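Local structure of ribulose bisphosphate carboxylase (Hyperthermus butylicus DSM 5456, 6HUN) at residues S24-F29 and I55-G60; S120-N125 and L135-V140; P78-K83 and P106-E111; H347-R352 and R357-D362; A276-A281 and R320-D325. The protein probably catalyses the addition of carbon dioxide and water to ribulose 1,5-bisphosphate, giving two molecules of 3-phosphoglycerate, as part of an archaeal AMP degradation pathway. All coordinates share one frame; numbering follows the deposited sequence. Where two conformers were deposited one is given.

Along the chain the order is contact 1, contact 3, contact 2, contact 5, contact 4, each closing before the next opens. The first three belong to the N-terminal domain, in the helices and loops around its mixed sheet and on its strand 132-141, with centres 17 to 19 Å apart; Phe29 of contact 1 packs on Phe81 of contact 3, whose Phe110 in turn reaches Ile122 of contact 2. Contacts 5 and 4 lie in the catalytic barrel domain, 22 Å apart between centres and joined by a probable hydrogen bond from Arg320 to Ile350 O. Contacts 2, 3 and 5 also meet the second subunit, which illustrates how the local packing of both domains is continued into a dimer interface.

Contact 1. Residues S24-F29 and I55-G60; sequences SIYLEF and IKDAAG
Tyr26 rests its CB and the CD1 corner of its ring on the carbonyl group of Gly60, with CD1 standing 4.0 Å from Gly60 O. The backbones come close as well: Gly60 CA directs a C-H at Tyr26 O over 3.4 Å, with an angle of 155° at the hydrogen. Such proximity depends on the missing side chain, since a beta carbon on Gly60 would fall only 2.0 Å from Tyr26 O. Phe29, one 3-10 turn further on, adds its CB at 3.8 Å from Gly60 O; with CG anti to the carbonyl carbon (chi1 -67°), its ring then leads off away from the helix, to a cation-pi contact with Lys85. One helical turn earlier, Asp57 OD1 lies 4.2 Å from Tyr26 CB, a contact of proximity alone, because the carboxylate has its salt bridge with Arg61. While Gly60 meets the N-terminal segment, Ile55, Ala58 and Ala59 turn to strands 41-49, 87-93 and 99-105. A glycine on a helix thus lets an N-terminal loop lie close against it, over the helix-on-sheet layer of the alpha/beta N-terminal domain of the Rubisco large chain.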
# COMPACT_ATOMS: atom_id res chain seq x y z
N SER A 24 -4.60 11.97 -29.33
CA SER A 24 -4.01 11.99 -30.66
C SER A 24 -2.49 12.15 -30.57
O SER A 24 -1.76 11.58 -31.38
CB SER A 24 -4.62 13.12 -31.49
OG SER A 24 -4.12 13.12 -32.82
N ILE A 25 -2.01 12.94 -29.60
CA ILE A 25 -0.62 12.80 -29.18
C ILE A 25 -0.41 11.41 -28.60
O ILE A 25 0.73 10.93 -28.49
CB ILE A 25 -0.23 13.91 -28.17
CG1 ILE A 25 1.29 13.96 -27.94
CG2 ILE A 25 -0.96 13.73 -26.84
CD1 ILE A 25 2.03 14.88 -28.90
N TYR A 26 -1.49 10.73 -28.26
CA TYR A 26 -1.42 9.44 -27.58
C TYR A 26 -1.39 8.27 -28.55
O TYR A 26 -1.13 7.14 -28.11
CB TYR A 26 -2.59 9.33 -26.60
CG TYR A 26 -2.51 10.35 -25.48
CD1 TYR A 26 -1.53 10.25 -24.52
CD2 TYR A 26 -3.41 11.42 -25.40
CE1 TYR A 26 -1.44 11.17 -23.49
CE2 TYR A 26 -3.33 12.35 -24.39
CZ TYR A 26 -2.34 12.23 -23.44
OH TYR A 26 -2.24 13.12 -22.42
N LEU A 27 -1.64 8.52 -29.85
CA LEU A 27 -1.45 7.50 -30.89
C LEU A 27 0.02 7.11 -31.00
O LEU A 27 0.34 5.99 -31.40
CB LEU A 27 -1.98 7.99 -32.26
CG LEU A 27 -1.22 8.88 -33.28
CD1 LEU A 27 -0.38 8.09 -34.34
CD2 LEU A 27 -2.13 9.85 -34.08
N GLU A 28 0.91 8.03 -30.65
CA GLU A 28 2.35 7.81 -30.71
C GLU A 28 2.83 6.69 -29.77
O GLU A 28 3.96 6.20 -29.92
CB GLU A 28 3.02 9.16 -30.40
CG GLU A 28 4.31 9.13 -29.60
CD GLU A 28 5.12 10.41 -29.69
OE1 GLU A 28 4.59 11.43 -30.22
OE2 GLU A 28 6.31 10.40 -29.25
N PHE A 29 1.99 6.24 -28.84
CA PHE A 29 2.38 5.21 -27.89
C PHE A 29 1.77 3.85 -28.19
O PHE A 29 1.95 2.92 -27.40
CB PHE A 29 2.01 5.63 -26.46
CG PHE A 29 2.80 6.82 -25.97
CD1 PHE A 29 2.45 8.11 -26.35
CD2 PHE A 29 3.92 6.65 -25.16
CE1 PHE A 29 3.17 9.21 -25.94
CE2 PHE A 29 4.64 7.74 -24.73
CZ PHE A 29 4.27 9.05 -25.13
N ILE A 55 -10.47 2.41 -27.07
CA ILE A 55 -9.49 1.59 -26.36
C ILE A 55 -8.08 1.98 -26.77
O ILE A 55 -7.15 2.01 -25.94
CB ILE A 55 -9.74 0.08 -26.58
CG1 ILE A 55 -8.72 -0.75 -25.80
CG2 ILE A 55 -9.62 -0.33 -28.06
CD1 ILE A 55 -8.68 -0.39 -24.26
N LYS A 56 -7.89 2.33 -28.04
CA LYS A 56 -6.58 2.75 -28.47
C LYS A 56 -6.17 4.03 -27.78
O LYS A 56 -5.00 4.18 -27.40
CB LYS A 56 -6.57 2.92 -29.98
CG LYS A 56 -6.50 1.60 -30.65
CD LYS A 56 -5.82 1.81 -31.96
CE LYS A 56 -5.09 0.59 -32.35
NZ LYS A 56 -5.91 -0.63 -32.10
N ASP A 57 -7.11 4.97 -27.63
CA ASP A 57 -6.84 6.21 -26.90
C ASP A 57 -6.49 5.90 -25.43
O ASP A 57 -5.49 6.41 -24.90
CB ASP A 57 -8.06 7.11 -26.98
CG ASP A 57 -7.80 8.52 -26.47
OD1 ASP A 57 -6.72 8.76 -25.88
OD2 ASP A 57 -8.68 9.41 -26.66
N ALA A 58 -7.33 5.10 -24.76
CA ALA A 58 -7.05 4.76 -23.36
C ALA A 58 -5.69 4.11 -23.24
O ALA A 58 -4.91 4.44 -22.36
CB ALA A 58 -8.14 3.84 -22.82
N ALA A 59 -5.35 3.23 -24.21
CA ALA A 59 -4.12 2.46 -24.11
C ALA A 59 -2.89 3.33 -24.30
O ALA A 59 -1.87 3.12 -23.63
CB ALA A 59 -4.12 1.30 -25.12
N GLY A 60 -2.94 4.30 -25.21
CA GLY A 60 -1.81 5.21 -25.36
C GLY A 60 -1.65 6.12 -24.16
O GLY A 60 -0.52 6.46 -23.77

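Contact 2. Residues S120-N125 and L135-V140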
# COMPACT_ATOMS: atom_id res chain seq x y z
N SER A 120 5.51 2.82 -8.63
CA SER A 120 5.11 4.18 -8.96
C SER A 120 4.84 4.35 -10.45
O SER A 120 4.13 5.29 -10.83
CB SER A 120 6.17 5.19 -8.55
OG SER A 120 7.33 5.04 -9.35
N SER A 121 5.42 3.49 -11.29
CA SER A 121 5.20 3.53 -12.75
C SER A 121 3.97 2.72 -13.13
O SER A 121 2.94 3.26 -13.57
CB SER A 121 6.42 2.93 -13.46
OG SER A 121 7.44 3.94 -13.51
N ILE A 122 4.06 1.43 -12.94
CA ILE A 122 3.05 0.49 -13.46
C ILE A 122 1.85 0.36 -12.53
O ILE A 122 0.76 -0.04 -13.00
CB ILE A 122 3.75 -0.84 -13.73
CG1 ILE A 122 4.66 -0.63 -14.97
CG2 ILE A 122 2.79 -1.98 -14.02
CD1 ILE A 122 5.46 -1.83 -15.31
N LEU A 123 2.01 0.69 -11.25
CA LEU A 123 0.88 0.70 -10.30
C LEU A 123 0.58 2.09 -9.80
O LEU A 123 0.09 2.26 -8.68
CB LEU A 123 1.14 -0.21 -9.06
CG LEU A 123 1.59 -1.62 -9.46
CD1 LEU A 123 1.83 -2.44 -8.15
CD2 LEU A 123 0.53 -2.29 -10.36
N GLY A 124 0.81 3.13 -10.62
CA GLY A 124 0.77 4.46 -10.01
C GLY A 124 -0.41 5.29 -10.46
O GLY A 124 -1.57 4.93 -10.25
N ASN A 125 -0.14 6.43 -11.12
CA ASN A 125 -1.22 7.36 -11.43
C ASN A 125 -2.22 6.81 -12.45
O ASN A 125 -3.30 7.42 -12.63
CB ASN A 125 -0.63 8.65 -12.04
CG ASN A 125 -0.01 9.56 -11.01
OD1 ASN A 125 -0.24 9.41 -9.81
ND2 ASN A 125 0.77 10.54 -11.48
N LEU A 135 -9.15 -0.10 -14.41
CA LEU A 135 -7.82 -0.51 -14.86
C LEU A 135 -7.40 -1.59 -13.87
O LEU A 135 -7.29 -1.33 -12.65
CB LEU A 135 -6.87 0.71 -14.84
CG LEU A 135 -5.45 0.26 -15.24
CD1 LEU A 135 -5.47 -0.20 -16.71
CD2 LEU A 135 -4.53 1.45 -15.02
N ARG A 136 -7.27 -2.82 -14.36
CA ARG A 136 -6.71 -3.89 -13.54
C ARG A 136 -5.36 -4.34 -14.08
O ARG A 136 -5.20 -4.65 -15.28
CB ARG A 136 -7.62 -5.12 -13.48
CG ARG A 136 -7.36 -5.75 -12.14
CD ARG A 136 -7.46 -7.08 -12.09
NE ARG A 136 -7.82 -7.50 -10.76
CZ ARG A 136 -7.90 -8.78 -10.47
NH1 ARG A 136 -8.34 -9.18 -9.31
NH2 ARG A 136 -7.62 -9.62 -11.45
N VAL A 137 -4.37 -4.37 -13.22
CA VAL A 137 -3.05 -4.85 -13.66
C VAL A 137 -3.05 -6.34 -13.41
O VAL A 137 -3.09 -6.77 -12.26
CB VAL A 137 -1.88 -4.16 -12.93
CG1 VAL A 137 -0.59 -4.57 -13.67
CG2 VAL A 137 -2.06 -2.63 -13.03
N GLU A 138 -3.03 -7.12 -14.49
CA GLU A 138 -3.21 -8.56 -14.34
C GLU A 138 -1.88 -9.31 -14.09
O GLU A 138 -1.83 -10.26 -13.28
CB GLU A 138 -3.88 -9.13 -15.60
CG GLU A 138 -5.21 -8.50 -16.00
CD GLU A 138 -6.40 -8.97 -15.14
OE1 GLU A 138 -6.23 -9.49 -14.02
OE2 GLU A 138 -7.56 -8.72 -15.55
N ASP A 139 -0.82 -8.90 -14.79
CA ASP A 139 0.45 -9.57 -14.66
C ASP A 139 1.52 -8.68 -15.28
O ASP A 139 1.23 -7.82 -16.11
CB ASP A 139 0.42 -10.93 -15.41
CG ASP A 139 1.56 -11.87 -14.98
OD1 ASP A 139 2.33 -11.48 -14.05
OD2 ASP A 139 1.61 -13.00 -15.52
N VAL A 140 2.77 -8.97 -14.93
CA VAL A 140 3.91 -8.23 -15.49
C VAL A 140 4.99 -9.25 -15.66
O VAL A 140 5.26 -10.01 -14.72
CB VAL A 140 4.38 -7.08 -14.56
CG1 VAL A 140 5.62 -6.39 -15.17
CG2 VAL A 140 3.28 -6.02 -14.43
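Leu123 and Val137 make the closest touch, methyl CD2 of the leucine lying 3.7 Å from CG2 of the valine. That same CG2, anti to the carbonyl carbon while CG1 takes the place anti to the backbone N (chi1 -170°), also comes within 3.8 Å of Ile122 O. This carbonyl oxygen is buried here with no polar partner in the model, so apolar hydrogens are what it meets. Ile122 reaches further along the strand, its CG2 at 4.1 Å from Val140 CG2, the two side chains crossing at a slant. Two residues three apart on one strand can both face the end of helix 115-122 because a classic beta bulge intervenes: Glu138 and Asp139 both face Val44 on the antiparallel neighbour 41-49, which resets the alternation. Around the bulge, polar groups find partners close by. Val140 N bonds to Asp139 OD1 at 2.7 Å, approaching from above the carboxylate plane, and Lys317 forms a salt bridge with that oxygen. Arg136 NH2 meets the syn side of Glu138 OE1 at 2.9 Å, with the acceptor nearly in the guanidinium plane. Further out, Val137 packs on Phe45 of strand 41-49 and on Leu314 of helix 312-322, whereas Leu123 touches Phe298 of the second subunit and Ser121 OG bonds to Asn207 of that same neighbouring chain.

Contact 3. Residues P78-K83 and P106-E111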
# COMPACT_ATOMS: atom_id res chain seq x y z
N PRO A 78 15.25 16.12 -24.50
CA PRO A 78 15.42 14.92 -23.68
C PRO A 78 16.02 13.80 -24.52
O PRO A 78 15.32 13.16 -25.32
CB PRO A 78 13.99 14.59 -23.22
CG PRO A 78 13.07 15.29 -24.22
CD PRO A 78 13.92 16.13 -25.15
N SER A 79 17.33 13.56 -24.35
CA SER A 79 18.02 12.56 -25.16
C SER A 79 17.52 11.14 -24.92
O SER A 79 17.89 10.25 -25.68
CB SER A 79 19.53 12.60 -24.92
OG SER A 79 19.89 12.80 -23.57
N TRP A 80 16.68 10.91 -23.91
CA TRP A 80 16.23 9.56 -23.59
C TRP A 80 14.73 9.36 -23.74
O TRP A 80 14.21 8.29 -23.38
CB TRP A 80 16.67 9.19 -22.17
CG TRP A 80 18.10 8.81 -22.08
CD1 TRP A 80 19.17 9.64 -22.16
CD2 TRP A 80 18.63 7.48 -21.89
NE1 TRP A 80 20.34 8.93 -22.05
CE2 TRP A 80 20.04 7.60 -21.88
CE3 TRP A 80 18.05 6.21 -21.75
CZ2 TRP A 80 20.88 6.50 -21.71
CZ3 TRP A 80 18.90 5.11 -21.59
CH2 TRP A 80 20.29 5.27 -21.58
N PHE A 81 14.02 10.34 -24.32
CA PHE A 81 12.56 10.25 -24.40
C PHE A 81 12.11 9.08 -25.29
O PHE A 81 11.35 8.21 -24.86
CB PHE A 81 11.98 11.57 -24.90
CG PHE A 81 10.49 11.56 -25.07
CD1 PHE A 81 9.65 11.90 -24.02
CD2 PHE A 81 9.91 11.20 -26.29
CE1 PHE A 81 8.27 11.90 -24.18
CE2 PHE A 81 8.54 11.17 -26.45
CZ PHE A 81 7.71 11.53 -25.39
N GLU A 82 12.53 9.08 -26.57
CA GLU A 82 12.08 8.02 -27.47
C GLU A 82 12.60 6.65 -27.03
O GLU A 82 11.93 5.64 -27.24
CB GLU A 82 12.49 8.30 -28.93
CG GLU A 82 11.69 9.40 -29.61
CD GLU A 82 10.29 8.94 -30.04
OE1 GLU A 82 9.38 9.80 -30.11
OE2 GLU A 82 10.09 7.73 -30.27
N LYS A 83 13.77 6.63 -26.38
CA LYS A 83 14.35 5.39 -25.87
C LYS A 83 13.53 4.80 -24.71
O LYS A 83 13.30 3.59 -24.65
CB LYS A 83 15.79 5.67 -25.42
CG LYS A 83 16.45 4.53 -24.61
CD LYS A 83 16.45 3.20 -25.40
CE LYS A 83 16.15 2.00 -24.45
NZ LYS A 83 15.33 0.95 -25.14
N PRO A 106 10.72 -0.35 -21.85
CA PRO A 106 12.19 -0.50 -21.78
C PRO A 106 12.68 -0.60 -20.34
O PRO A 106 12.20 0.10 -19.45
CB PRO A 106 12.70 0.79 -22.43
CG PRO A 106 11.51 1.48 -23.01
CD PRO A 106 10.32 1.00 -22.25
N VAL A 107 13.63 -1.51 -20.10
CA VAL A 107 14.05 -1.77 -18.71
C VAL A 107 14.74 -0.55 -18.09
O VAL A 107 14.77 -0.41 -16.86
CB VAL A 107 14.95 -3.02 -18.62
CG1 VAL A 107 15.48 -3.20 -17.22
CG2 VAL A 107 14.17 -4.27 -18.94
N GLU A 108 15.28 0.34 -18.91
CA GLU A 108 15.91 1.55 -18.40
C GLU A 108 14.92 2.50 -17.71
O GLU A 108 15.35 3.47 -17.08
CB GLU A 108 16.62 2.29 -19.55
CG GLU A 108 17.80 1.53 -20.14
CD GLU A 108 17.39 0.38 -21.07
OE1 GLU A 108 18.29 -0.44 -21.40
OE2 GLU A 108 16.20 0.28 -21.46
N LEU A 109 13.61 2.25 -17.83
CA LEU A 109 12.66 3.06 -17.05
C LEU A 109 12.77 2.82 -15.55
O LEU A 109 12.29 3.65 -14.75
CB LEU A 109 11.23 2.76 -17.48
CG LEU A 109 10.67 3.29 -18.80
CD1 LEU A 109 9.30 2.69 -19.04
CD2 LEU A 109 10.60 4.85 -18.80
N PHE A 110 13.27 1.64 -15.13
CA PHE A 110 13.11 1.19 -13.74
C PHE A 110 14.43 1.29 -12.98
O PHE A 110 15.50 0.98 -13.52
CB PHE A 110 12.55 -0.25 -13.75
CG PHE A 110 11.27 -0.37 -14.56
CD1 PHE A 110 10.06 0.11 -14.05
CD2 PHE A 110 11.27 -0.95 -15.84
CE1 PHE A 110 8.88 0.01 -14.79
CE2 PHE A 110 10.12 -1.03 -16.59
CZ PHE A 110 8.91 -0.59 -16.07
N GLU A 111 14.38 1.72 -11.71
CA GLU A 111 15.57 1.68 -10.88
C GLU A 111 15.83 0.24 -10.45
O GLU A 111 14.91 -0.49 -10.04
CB GLU A 111 15.43 2.57 -9.65
CG GLU A 111 16.76 2.58 -8.86
CD GLU A 111 16.72 3.41 -7.57
OE1 GLU A 111 15.93 4.35 -7.47
OE2 GLU A 111 17.57 3.14 -6.67
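Glu108 starts its course beside Trp80: its CB stands 4.2 Å from Trp80 CZ3. The next atom, CG, comes to 4.0 Å from the same CZ3, meeting the indole at its edge, near the ring plane. A bend at chi2 (76°) then turns the chain toward Lys83, so that CD lies 3.9 Å from Lys83 CE. At the tip, OE2 is 3.4 Å from that CE and makes a long salt bridge of 3.8 Å to Lys83 NZ. The lysine, bent at several torsions, also slides past Pro106, whose CB is 3.8 Å from its NZ, while Pro106 CG approaches Lys83 O at 3.2 Å. With Glu108 cut back to an alanine, Lys83 NZ would probably lose this acidic mate, and the indole edge the CG that meets it. Trp80 itself meets Phe213 of the second subunit, ring against ring. The contact ties the two ends of a hairpin: short helix 81-84 leads into strand 87-93, and the 3-10 turn 107-109 leaves the adjacent antiparallel strand 99-105 on the way to helix 115-122, with Glu108 and Leu109 both touching Leu84 of helix 81-84.

Contact 4. Residues H347-R352 and R357-D362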
# COMPACT_ATOMS: atom_id res chain seq x y z
N HIS A 347 -1.79 -19.07 -8.54
CA HIS A 347 -1.01 -18.42 -7.48
C HIS A 347 0.08 -19.34 -6.93
O HIS A 347 1.20 -18.89 -6.66
CB HIS A 347 -1.85 -18.04 -6.28
CG HIS A 347 -2.88 -17.00 -6.55
ND1 HIS A 347 -3.85 -16.67 -5.62
CD2 HIS A 347 -3.12 -16.23 -7.64
CE1 HIS A 347 -4.63 -15.73 -6.13
NE2 HIS A 347 -4.21 -15.45 -7.36
N THR A 348 -0.28 -20.58 -6.62
CA THR A 348 0.75 -21.50 -6.10
C THR A 348 1.81 -21.75 -7.17
O THR A 348 3.01 -21.78 -6.86
CB THR A 348 0.15 -22.86 -5.66
OG1 THR A 348 -0.20 -23.63 -6.82
CG2 THR A 348 -1.06 -22.67 -4.74
N ARG A 349 1.39 -21.86 -8.44
CA ARG A 349 2.41 -22.10 -9.46
C ARG A 349 3.35 -20.93 -9.59
O ARG A 349 4.57 -21.12 -9.70
CB ARG A 349 1.79 -22.40 -10.84
CG ARG A 349 1.10 -23.73 -10.98
CD ARG A 349 0.47 -23.84 -12.39
NE ARG A 349 1.54 -23.87 -13.40
CZ ARG A 349 1.52 -23.27 -14.59
NH1 ARG A 349 2.58 -23.39 -15.39
NH2 ARG A 349 0.47 -22.56 -14.99
N ILE A 350 2.83 -19.70 -9.56
CA ILE A 350 3.75 -18.58 -9.79
C ILE A 350 4.73 -18.37 -8.61
O ILE A 350 5.84 -17.88 -8.82
CB ILE A 350 2.97 -17.28 -10.11
CG1 ILE A 350 3.95 -16.20 -10.69
CG2 ILE A 350 2.23 -16.67 -8.84
CD1 ILE A 350 4.58 -16.65 -12.06
N VAL A 351 4.37 -18.74 -7.38
CA VAL A 351 5.32 -18.56 -6.28
C VAL A 351 6.25 -19.76 -6.09
O VAL A 351 7.32 -19.60 -5.48
CB VAL A 351 4.61 -18.22 -4.94
CG1 VAL A 351 3.67 -16.99 -5.12
CG2 VAL A 351 3.79 -19.40 -4.41
N ARG A 352 5.89 -20.97 -6.61
CA ARG A 352 6.75 -22.13 -6.36
C ARG A 352 7.61 -22.51 -7.55
O ARG A 352 8.62 -23.18 -7.35
CB ARG A 352 5.93 -23.37 -5.99
CG ARG A 352 5.23 -23.22 -4.68
CD ARG A 352 4.91 -24.69 -4.23
NE ARG A 352 4.00 -25.38 -5.16
CZ ARG A 352 2.98 -26.14 -4.75
NH1 ARG A 352 2.71 -26.23 -3.46
NH2 ARG A 352 2.18 -26.76 -5.62
N ARG A 357 4.71 -21.16 -16.91
CA ARG A 357 4.12 -20.99 -18.23
C ARG A 357 2.60 -21.03 -18.11
O ARG A 357 2.05 -22.02 -17.60
CB ARG A 357 4.62 -22.07 -19.20
CG ARG A 357 6.09 -21.90 -19.51
CD ARG A 357 6.51 -22.84 -20.64
NE ARG A 357 7.96 -22.90 -20.82
CZ ARG A 357 8.77 -23.66 -20.07
NH1 ARG A 357 8.27 -24.39 -19.09
NH2 ARG A 357 10.09 -23.69 -20.31
N PRO A 358 1.89 -19.99 -18.59
CA PRO A 358 0.42 -20.06 -18.63
C PRO A 358 -0.09 -21.24 -19.46
O PRO A 358 0.55 -21.70 -20.42
CB PRO A 358 0.02 -18.72 -19.28
CG PRO A 358 1.24 -17.87 -19.20
CD PRO A 358 2.40 -18.78 -19.24
N LYS A 359 -1.27 -21.74 -19.09
CA LYS A 359 -1.86 -22.78 -19.93
C LYS A 359 -2.28 -22.21 -21.28
O LYS A 359 -2.45 -21.01 -21.45
CB LYS A 359 -3.04 -23.44 -19.22
CG LYS A 359 -2.68 -23.78 -17.78
CD LYS A 359 -3.49 -24.96 -17.23
CE LYS A 359 -3.43 -24.96 -15.71
NZ LYS A 359 -3.80 -23.59 -15.15
N GLU A 360 -2.40 -23.09 -22.28
CA GLU A 360 -2.70 -22.62 -23.63
C GLU A 360 -3.99 -21.81 -23.64
O GLU A 360 -5.00 -22.20 -23.04
CB GLU A 360 -2.78 -23.82 -24.59
CG GLU A 360 -3.66 -23.62 -25.83
CD GLU A 360 -3.12 -22.60 -26.86
OE1 GLU A 360 -2.37 -21.66 -26.47
OE2 GLU A 360 -3.44 -22.77 -28.06
N GLY A 361 -3.94 -20.62 -24.25
CA GLY A 361 -5.13 -19.78 -24.35
C GLY A 361 -5.42 -18.90 -23.16
O GLY A 361 -6.39 -18.12 -23.20
N ASP A 362 -4.65 -19.01 -22.08
CA ASP A 362 -4.84 -18.13 -20.93
C ASP A 362 -4.11 -16.82 -21.22
O ASP A 362 -2.88 -16.79 -21.23
CB ASP A 362 -4.33 -18.80 -19.66
CG ASP A 362 -4.27 -17.84 -18.47
OD1 ASP A 362 -5.03 -16.81 -18.47
OD2 ASP A 362 -3.45 -18.10 -17.53
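Arg357 O is gripped by two nitrogens of one guanidinium. Arg349 NH1 gives the stronger bond, 2.7 Å long with an angle of 159° at the hydrogen; NH2 adds a weak one of 3.1 Å. The oxygen lies in the guanidinium plane, at its edge, although the NH1 donor is tilted 33° from the carbonyl plane. A bend at chi3 (66°) in the arginine chain swings the flat group from the helix onto this acceptor. Arg349 NH2 also stands 4.4 Å from Lys359 NZ, and Glu346 bridges both cations, one carboxylate oxygen to each, which would probably offset their mutual charge. From Lys359 the chain reverses in a type II turn ending at Asp362, with Gly361 at positive phi. This two-pronged hold on a backbone carbonyl joins helix 339-352, an outer helix of the alpha/beta barrel, to the loop between strands 355-356 and 368-369, a small antiparallel excursion inserted before barrel strand 377-380.

Contact 5. Residues A276-A281 and R320-D325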
# COMPACT_ATOMS: atom_id res chain seq x y z
N ALA A 276 8.81 -0.88 0.77
CA ALA A 276 10.17 -0.55 1.19
C ALA A 276 10.49 -1.24 2.51
O ALA A 276 11.64 -1.70 2.73
CB ALA A 276 10.36 1.00 1.26
N ALA A 277 9.53 -1.30 3.42
CA ALA A 277 9.77 -2.01 4.69
C ALA A 277 10.08 -3.48 4.44
O ALA A 277 10.95 -4.08 5.12
CB ALA A 277 8.52 -1.95 5.59
N LEU A 278 9.35 -4.10 3.51
CA LEU A 278 9.63 -5.52 3.22
C LEU A 278 11.03 -5.68 2.67
O LEU A 278 11.79 -6.57 3.10
CB LEU A 278 8.59 -6.06 2.24
CG LEU A 278 8.89 -7.45 1.67
CD1 LEU A 278 9.05 -8.54 2.83
CD2 LEU A 278 7.75 -7.87 0.65
N GLN A 279 11.42 -4.80 1.70
CA GLN A 279 12.77 -4.97 1.14
C GLN A 279 13.85 -4.71 2.20
O GLN A 279 14.93 -5.33 2.14
CB GLN A 279 13.01 -4.03 -0.07
CG GLN A 279 12.02 -4.41 -1.24
CD GLN A 279 12.47 -3.82 -2.55
OE1 GLN A 279 12.05 -2.72 -2.93
NE2 GLN A 279 13.41 -4.52 -3.23
N HIS A 280 13.61 -3.76 3.11
CA HIS A 280 14.54 -3.54 4.23
C HIS A 280 14.59 -4.76 5.16
O HIS A 280 15.68 -5.18 5.58
CB HIS A 280 14.10 -2.31 5.02
CG HIS A 280 15.14 -1.83 6.00
ND1 HIS A 280 16.45 -1.57 5.65
CD2 HIS A 280 15.04 -1.51 7.31
CE1 HIS A 280 17.13 -1.16 6.71
NE2 HIS A 280 16.29 -1.13 7.74
N ALA A 281 13.43 -5.34 5.47
CA ALA A 281 13.43 -6.58 6.28
C ALA A 281 14.21 -7.68 5.58
O ALA A 281 14.93 -8.47 6.23
CB ALA A 281 11.98 -6.98 6.55
N ARG A 320 7.45 -12.43 -3.97
CA ARG A 320 8.53 -13.38 -4.17
C ARG A 320 9.81 -12.66 -4.62
O ARG A 320 10.90 -12.95 -4.14
CB ARG A 320 8.10 -14.40 -5.21
CG ARG A 320 9.26 -15.37 -5.55
CD ARG A 320 8.70 -16.55 -6.44
NE ARG A 320 9.79 -17.49 -6.80
CZ ARG A 320 9.68 -18.50 -7.67
NH1 ARG A 320 8.52 -18.70 -8.29
NH2 ARG A 320 10.73 -19.29 -7.94
N MET A 321 9.67 -11.70 -5.53
CA MET A 321 10.84 -10.90 -5.92
C MET A 321 11.45 -10.16 -4.73
O MET A 321 12.68 -10.15 -4.54
CB MET A 321 10.39 -9.89 -6.99
CG MET A 321 10.02 -10.56 -8.28
SD MET A 321 9.13 -9.42 -9.38
CE MET A 321 10.47 -8.25 -9.39
N ALA A 322 10.59 -9.53 -3.92
CA ALA A 322 11.08 -8.69 -2.82
C ALA A 322 11.70 -9.53 -1.74
O ALA A 322 12.63 -9.07 -1.05
CB ALA A 322 9.93 -7.85 -2.23
N GLY A 323 11.21 -10.77 -1.58
CA GLY A 323 11.94 -11.71 -0.75
C GLY A 323 11.19 -12.32 0.40
O GLY A 323 11.86 -12.80 1.33
N VAL A 324 9.84 -12.48 0.34
CA VAL A 324 9.19 -13.35 1.34
C VAL A 324 9.60 -14.80 1.09
O VAL A 324 9.91 -15.21 -0.04
CB VAL A 324 7.66 -13.19 1.35
CG1 VAL A 324 7.28 -11.64 1.45
CG2 VAL A 324 7.06 -13.78 0.14
N ASP A 325 9.64 -15.58 2.18
CA ASP A 325 9.81 -17.02 2.04
C ASP A 325 8.48 -17.76 2.09
O ASP A 325 8.42 -18.94 1.68
CB ASP A 325 10.67 -17.57 3.16
CG ASP A 325 12.08 -16.99 3.10
OD1 ASP A 325 12.83 -17.41 2.21
OD2 ASP A 325 12.36 -16.07 3.88
O HOH W 1 14.19 -6.87 -1.73
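A chi1 of 170° sets Leu278 CG anti to the backbone N, and with chi2 at 57° the two methyls fork over the last turn of the facing helix and the residues just past it. CD2 comes to 3.6 Å from Ala322 CB; CD1 lies 3.8 Å from CG1 of Val324, the leucine and valine side chains crossing at about a right angle. Beside them Gln279, extended beyond CG, brushes Ala322 CB with its own CG at 4.1 Å and carries its amide past the helix end. There a water accepts from Gln279 NE2 at 2.9 Å and donates to Ala322 O at 2.8 Å, while NE2 also bonds to Gly113 O, and OE1 accepts from Ile115 N. Gly323, with positive phi, is the C' residue of a Schellman motif that stops helix 312-322 and turns the chain so that Val324 CG1 comes beside the leucine methyls. Were an alanine to stand at Leu278, a gap would probably open between the helices, with Ala322 CB and Val324 CG1 losing their apolar partner. Val324 leads into barrel strand 326-328, its side chain about 8 Å from that of His295, a predicted proton acceptor. Helix 275-288, coming after barrel strand 265-269, thus lies against helix 312-322 on the outside of the alpha/beta barrel, Leu278 touching Ile268 of that strand and Gln279 touching Pro116 of helix 115-122 and Pro247 of the second subunit.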